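Long-range contact in PHD finger protein 3 (Homo sapiens, PDB 6Q2V), which probably binds zinc through its zinc finger, and is represented here by its SPOC domain, a separate part of the longer chain: residues 71-76 with 153-158. Sequence-based numbering, arbitrary orientation.
Sequences GTKEIC and IRQKLK
E74 and R154 form an antiparallel hydrogen-bonded pair, E74 N reaching R154 O at 2.9 Å and R154 N reaching E74 O at 3.2 Å, while the axes of strands 73-76 and 153-155 run at 149° to each other. Beyond the strand ends one more backbone hydrogen bond follows, K156 N to T72 O at 2.9 Å, the donor tilted from the carbonyl plane. On one face, I75 and I153 lie side by side, CD1 of I75 being 3.8 Å from CG1 of I153; both isoleucines also touch I67 of helix 57-69. On the other, E74 and R154 share a side without their charged ends meeting: the guanidinium group turns instead to D44, in a salt bridge, and to the carbonyl of E39. The side chain of E74 crosses that of K156 at about a right angle, OE1 lying near its CG, while the charged ends stay apart. CG of K156 stands anti to the backbone N (chi1 175°), and bends farther out carry NZ to a hydrogen bond with G71 O at 2.9 Å, the donor lying above the carbonyl plane rather than on a lone pair. Q155 bends at chi2 (83°), which brings its amide back beside T72, with NE2 3.3 Å from T72 CG2. An alanine in place of Q155 would probably strip this cover from the methyl of T72. This is an antiparallel pairing of neighbouring strands, 73-82 and 147-155, inside the mixed sheet of the SPOC domain, met here at their ends near the surface, with helix 57-69 packed over the isoleucine face.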
loop_
_atom_site.group_PDB
_atom_site.type_symbol
_atom_site.label_atom_id
_atom_site.label_comp_id
_atom_site.label_asym_id
_atom_site.label_seq_id
_atom_site.Cartn_x
_atom_site.Cartn_y
_atom_site.Cartn_z
ATOM N N GLY A 71 0.250 19.703 7.750
ATOM C CA GLY A 71 -0.432 18.820 8.678
ATOM C C GLY A 71 -1.865 18.542 8.278
ATOM O O GLY A 71 -2.753 18.443 9.130
ATOM N N THR A 72 -2.096 18.394 6.976
ATOM C CA THR A 72 -3.433 18.290 6.410
ATOM C C THR A 72 -3.854 16.854 6.125
ATOM O O THR A 72 -5.048 16.544 6.192
ATOM C CB THR A 72 -3.505 19.131 5.126
ATOM O OG1 THR A 72 -3.628 20.517 5.472
ATOM C CG2 THR A 72 -4.682 18.741 4.268
ATOM N N LYS A 73 -2.909 15.962 5.835
ATOM C CA LYS A 73 -3.220 14.564 5.578
ATOM C C LYS A 73 -2.253 13.668 6.339
ATOM O O LYS A 73 -1.106 14.043 6.601
ATOM C CB LYS A 73 -3.158 14.237 4.079
ATOM C CG LYS A 73 -4.048 15.104 3.201
ATOM C CD LYS A 73 -3.214 16.004 2.306
ATOM C CE LYS A 73 -4.077 16.797 1.340
ATOM N NZ LYS A 73 -3.466 18.120 1.029
ATOM N N GLU A 74 -2.727 12.475 6.689
ATOM C CA GLU A 74 -1.931 11.492 7.411
ATOM C C GLU A 74 -1.532 10.352 6.485
ATOM O O GLU A 74 -2.339 9.885 5.673
ATOM C CB GLU A 74 -2.692 10.925 8.614
ATOM C CG GLU A 74 -3.535 11.932 9.368
ATOM C CD GLU A 74 -4.720 11.287 10.059
ATOM O OE1 GLU A 74 -5.280 11.905 10.988
ATOM O OE2 GLU A 74 -5.090 10.158 9.671
ATOM N N ILE A 75 -0.290 9.907 6.620
ATOM C CA ILE A 75 0.216 8.749 5.894
ATOM C C ILE A 75 -0.111 7.497 6.694
ATOM O O ILE A 75 -0.011 7.486 7.927
ATOM C CB ILE A 75 1.734 8.877 5.654
ATOM C CG1 ILE A 75 2.047 10.111 4.798
ATOM C CG2 ILE A 75 2.288 7.597 5.036
ATOM C CD1 ILE A 75 2.001 9.861 3.305
ATOM N N CYS A 76 -0.512 6.434 5.996
ATOM C CA CYS A 76 -0.746 5.138 6.623
ATOM C C CYS A 76 -0.197 4.050 5.717
ATOM O O CYS A 76 -0.685 3.870 4.597
ATOM C CB CYS A 76 -2.233 4.909 6.897
ATOM S SG CYS A 76 -2.595 3.269 7.554
ATOM N N ILE A 153 -3.111 7.506 1.762
ATOM C CA ILE A 153 -3.091 8.935 2.053
ATOM C C ILE A 153 -4.521 9.370 2.346
ATOM O O ILE A 153 -5.402 9.238 1.488
ATOM C CB ILE A 153 -2.491 9.740 0.888
ATOM C CG1 ILE A 153 -0.963 9.666 0.925
ATOM C CG2 ILE A 153 -2.977 11.179 0.921
ATOM C CD1 ILE A 153 -0.321 9.618 -0.442
ATOM N N ARG A 154 -4.753 9.875 3.558
ATOM C CA ARG A 154 -6.095 10.193 4.027
ATOM C C ARG A 154 -6.135 11.594 4.619
ATOM O O ARG A 154 -5.164 12.059 5.222
ATOM C CB ARG A 154 -6.575 9.184 5.078
ATOM C CG ARG A 154 -5.928 7.813 4.976
ATOM C CD ARG A 154 -6.277 6.951 6.174
ATOM N NE ARG A 154 -7.698 6.622 6.210
ATOM C CZ ARG A 154 -8.279 5.928 7.184
ATOM N NH1 ARG A 154 -7.559 5.488 8.206
ATOM N NH2 ARG A 154 -9.579 5.676 7.134
ATOM N N GLN A 155 -7.280 12.252 4.457
ATOM C CA GLN A 155 -7.467 13.596 4.987
ATOM C C GLN A 155 -7.524 13.570 6.511
ATOM O O GLN A 155 -8.121 12.671 7.111
ATOM C CB GLN A 155 -8.748 14.207 4.417
ATOM C CG GLN A 155 -8.967 15.663 4.778
ATOM C CD GLN A 155 -8.220 16.620 3.868
ATOM O OE1 GLN A 155 -7.987 16.329 2.694
ATOM N NE2 GLN A 155 -7.846 17.774 4.407
ATOM N N LYS A 156 -6.904 14.569 7.137
ATOM C CA LYS A 156 -6.743 14.609 8.589
ATOM C C LYS A 156 -8.018 15.132 9.246
ATOM O O LYS A 156 -8.426 16.270 8.989
ATOM C CB LYS A 156 -5.550 15.495 8.945
ATOM C CG LYS A 156 -5.315 15.739 10.420
ATOM C CD LYS A 156 -3.838 15.572 10.747
ATOM C CE LYS A 156 -3.347 16.636 11.718
ATOM N NZ LYS A 156 -1.917 16.986 11.469
ATOM N N LEU A 157 -8.649 14.311 10.090
ATOM C CA LEU A 157 -9.842 14.736 10.822
ATOM C C LEU A 157 -10.168 13.714 11.908
ATOM O O LEU A 157 -9.534 12.660 12.013
ATOM C CB LEU A 157 -11.042 14.932 9.886
ATOM C CG LEU A 157 -11.377 13.822 8.888
ATOM C CD1 LEU A 157 -12.388 12.865 9.480
ATOM C CD2 LEU A 157 -11.903 14.409 7.589
ATOM N N LYS A 158 -11.173 14.055 12.721
ATOM C CA LYS A 158 -11.718 13.200 13.771
ATOM C C LYS A 158 -13.221 13.086 13.558
ATOM O O LYS A 158 -13.898 14.103 13.388
ATOM C CB LYS A 158 -11.418 13.776 15.162
ATOM C CG LYS A 158 -10.192 13.187 15.839
ATOM C CD LYS A 158 -9.813 13.975 17.089
ATOM C CE LYS A 158 -10.931 14.007 18.121
ATOM N NZ LYS A 158 -11.378 12.642 18.510
#